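Local coordinates for DHHA1 domain protein (Clostridium perfringens, PDB 3KEW), which binds zinc and, as an AlaX-like relative of the alanyl-tRNA synthetase editing domain, probably hydrolyses mischarged tRNA, at residues L99-L104 and I223-G228. Sequence-based numbering, arbitrary orientation.
With ZN (zinc ion), chain C.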
ATOM      1  N   LEU A  99       3.227   4.476   1.935  1.00 38.73           N
ATOM      2  CA  LEU A  99       4.228   5.372   1.358  1.00 38.87           C
ATOM      3  C   LEU A  99       4.934   6.161   2.472  1.00 37.53           C
ATOM      4  O   LEU A  99       6.135   6.395   2.396  1.00 37.83           O
ATOM      5  CB  LEU A  99       3.610   6.318   0.300  1.00 37.34           C
ATOM      6  CG  LEU A  99       4.515   7.422  -0.297  1.00 41.51           C
ATOM      7  CD1 LEU A  99       5.734   6.838  -0.994  1.00 40.18           C
ATOM      8  CD2 LEU A  99       3.782   8.350  -1.255  1.00 41.87           C
ATOM      9  N   GLY A 100       4.180   6.564   3.494  1.00 33.62           N
ATOM     10  CA  GLY A 100       4.744   7.182   4.695  1.00 38.31           C
ATOM     11  C   GLY A 100       5.900   6.394   5.304  1.00 40.84           C
ATOM     12  O   GLY A 100       6.956   6.960   5.595  1.00 43.70           O
ATOM     13  N   GLN A 101       5.706   5.083   5.463  1.00 40.47           N
ATOM     14  CA  GLN A 101       6.780   4.180   5.887  1.00 38.40           C
ATOM     15  C   GLN A 101       7.980   4.188   4.942  1.00 40.47           C
ATOM     16  O   GLN A 101       9.115   4.328   5.399  1.00 38.13           O
ATOM     17  CB  GLN A 101       6.268   2.754   6.064  1.00 39.86           C
ATOM     18  CG  GLN A 101       7.352   1.752   6.473  1.00 41.41           C
ATOM     19  CD  GLN A 101       7.823   0.930   5.304  1.00 43.06           C
ATOM     20  OE1 GLN A 101       7.013   0.284   4.648  1.00 49.88           O
ATOM     21  NE2 GLN A 101       9.134   0.968   5.016  1.00 35.82           N
ATOM     22  N   HIS A 102       7.730   4.030   3.641  1.00 39.02           N
ATOM     23  CA  HIS A 102       8.803   4.040   2.629  1.00 41.74           C
ATOM     24  C   HIS A 102       9.612   5.340   2.654  1.00 41.82           C
ATOM     25  O   HIS A 102      10.842   5.331   2.493  1.00 39.18           O
ATOM     26  CB  HIS A 102       8.215   3.878   1.216  1.00 42.49           C
ATOM     27  CG  HIS A 102       7.893   2.469   0.837  1.00 48.45           C
ATOM     28  ND1 HIS A 102       8.334   1.902  -0.338  1.00 47.52           N
ATOM     29  CD2 HIS A 102       7.145   1.523   1.456  1.00 48.25           C
ATOM     30  CE1 HIS A 102       7.887   0.661  -0.420  1.00 47.33           C
ATOM     31  NE2 HIS A 102       7.163   0.407   0.655  1.00 52.76           N
ATOM     32  N   LEU A 103       8.896   6.453   2.800  1.00 41.19           N
ATOM     33  CA  LEU A 103       9.503   7.784   2.844  1.00 44.35           C
ATOM     34  C   LEU A 103      10.452   7.957   4.037  1.00 39.34           C
ATOM     35  O   LEU A 103      11.610   8.368   3.867  1.00 36.21           O
ATOM     36  CB  LEU A 103       8.414   8.867   2.837  1.00 38.30           C
ATOM     37  CG  LEU A 103       8.887  10.325   2.846  1.00 45.10           C
ATOM     38  CD1 LEU A 103       9.734  10.650   1.618  1.00 39.36           C
ATOM     39  CD2 LEU A 103       7.689  11.262   2.948  1.00 41.48           C
ATOM     40  N   LEU A 104       9.961   7.617   5.225  1.00 35.26           N
ATOM     41  CA  LEU A 104      10.737   7.679   6.466  1.00 39.53           C
ATOM     42  C   LEU A 104      11.957   6.781   6.389  1.00 41.06           C
ATOM     43  O   LEU A 104      13.076   7.219   6.690  1.00 42.88           O
ATOM     44  CB  LEU A 104       9.883   7.267   7.672  1.00 33.85           C
ATOM     45  CG  LEU A 104       8.872   8.261   8.237  1.00 41.96           C
ATOM     46  CD1 LEU A 104       7.981   7.575   9.298  1.00 48.58           C
ATOM     47  CD2 LEU A 104       9.529   9.512   8.822  1.00 39.95           C
ATOM     48  N   ILE A 223       9.452   2.893  15.768  1.00 44.04           N
ATOM     49  CA  ILE A 223       8.939   4.254  15.630  1.00 43.66           C
ATOM     50  C   ILE A 223       7.459   4.260  15.222  1.00 43.48           C
ATOM     51  O   ILE A 223       7.121   3.723  14.177  1.00 43.83           O
ATOM     52  CB  ILE A 223       9.780   5.019  14.572  1.00 37.74           C
ATOM     53  CG1 ILE A 223      11.246   5.098  15.020  1.00 36.30           C
ATOM     54  CG2 ILE A 223       9.213   6.404  14.312  1.00 39.36           C
ATOM     55  CD1 ILE A 223      12.142   5.800  14.048  1.00 44.35           C
ATOM     56  N   GLU A 224       6.585   4.838  16.051  1.00 44.08           N
ATOM     57  CA  GLU A 224       5.167   5.033  15.697  1.00 43.54           C
ATOM     58  C   GLU A 224       4.950   6.305  14.881  1.00 44.61           C
ATOM     59  O   GLU A 224       5.401   7.383  15.276  1.00 43.63           O
ATOM     60  CB  GLU A 224       4.283   5.103  16.953  1.00 47.71           C
ATOM     61  CG  GLU A 224       3.840   3.771  17.490  1.00 47.28           C
ATOM     62  CD  GLU A 224       3.042   3.878  18.778  1.00 51.26           C
ATOM     63  OE1 GLU A 224       3.376   3.140  19.731  1.00 55.10           O
ATOM     64  OE2 GLU A 224       2.091   4.692  18.846  1.00 48.62           O
ATOM     65  N   TYR A 225       4.243   6.195  13.756  1.00 43.86           N
ATOM     66  CA  TYR A 225       3.981   7.364  12.906  1.00 45.72           C
ATOM     67  C   TYR A 225       2.545   7.433  12.386  1.00 43.91           C
ATOM     68  O   TYR A 225       1.823   6.430  12.358  1.00 44.90           O
ATOM     69  CB  TYR A 225       4.980   7.441  11.728  1.00 45.53           C
ATOM     70  CG  TYR A 225       4.705   6.403  10.663  1.00 52.26           C
ATOM     71  CD1 TYR A 225       5.309   5.141  10.722  1.00 48.85           C
ATOM     72  CD2 TYR A 225       3.815   6.667   9.607  1.00 50.33           C
ATOM     73  CE1 TYR A 225       5.038   4.184   9.766  1.00 47.20           C
ATOM     74  CE2 TYR A 225       3.537   5.707   8.644  1.00 44.48           C
ATOM     75  CZ  TYR A 225       4.155   4.475   8.732  1.00 46.17           C
ATOM     76  OH  TYR A 225       3.882   3.525   7.795  1.00 48.74           O
ATOM     77  N   VAL A 226       2.162   8.630  11.945  1.00 47.41           N
ATOM     78  CA  VAL A 226       0.897   8.881  11.246  1.00 46.30           C
ATOM     79  C   VAL A 226       1.154   9.756  10.025  1.00 43.55           C
ATOM     80  O   VAL A 226       1.955  10.685  10.076  1.00 45.78           O
ATOM     81  CB  VAL A 226      -0.173   9.556  12.160  1.00 50.23           C
ATOM     82  CG1 VAL A 226      -0.869   8.526  13.039  1.00 45.95           C
ATOM     83  CG2 VAL A 226       0.450  10.645  13.029  1.00 54.33           C
ATOM     84  N   ALA A 227       0.499   9.431   8.917  1.00 41.63           N
ATOM     85  CA  ALA A 227       0.557  10.252   7.715  1.00 43.64           C
ATOM     86  C   ALA A 227      -0.852  10.639   7.288  1.00 46.36           C
ATOM     87  O   ALA A 227      -1.818   9.961   7.644  1.00 44.40           O
ATOM     88  CB  ALA A 227       1.288   9.516   6.583  1.00 42.43           C
ATOM     89  N   GLY A 228      -0.959  11.739   6.546  1.00 50.56           N
ATOM     90  CA  GLY A 228      -2.230  12.174   5.963  1.00 51.71           C
ATOM     91  C   GLY A 228      -3.271  12.615   6.968  1.00 53.65           C
ATOM     92  O   GLY A 228      -2.978  13.402   7.866  1.00 49.76           O
TER
HETATM   93 ZN    ZN C 240       6.332  -1.698   1.030  1.00 53.93          ZN
HETATM   94  O   HOH W   1       7.484  -1.505   3.036  1.00 38.86           O
HETATM   95  O   HOH W   2       8.278  -2.686   0.544  1.00 56.35           O
HETATM   96  O   HOH W   3       5.679  -3.879   1.825  1.00 43.56           O
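The phenol oxygen of Tyr225 meets the helix beside Gln101: a hydrogen bond from Tyr225 OH to the carbonyl of Gln97, one turn earlier, fixes the outer end of the ring, and Gln101 N lies 3.3 Å from the same OH. Gln101 CB makes a tight carbon-oxygen contact with Tyr225 OH at 3.0 Å. Gly100 has no side chain, which lets Tyr225 CE2 come within 4.1 Å of Gly100 C and the backbones close to 6.0 Å between the CA atoms of Gly100 and Ala227. At the ring's root, Leu104 CD1 comes nearest to Tyr225 CG, at 3.7 Å; its off-centre CH-pi contact places CD1 4.2 Å from the ring centroid, 29° off the normal. Beyond CB, Gln101 bends at chi2 (-101°) and turns its amide away from the strand; OE1 accepts a hydrogen bond from a zinc-bound water at 2.5 Å. The neighbouring His102 binds the zinc through NE2 at 2.3 Å, and His98 and Cys195 complete the protein ligands. Tyr225 thus packs against the backbone of helix 88-112, which supplies His98 and His102 to the metal and lies across the antiparallel sheet containing strand 220-227, consistent with the zinc-centred editing site of AlaX and alanyl-tRNA synthetases.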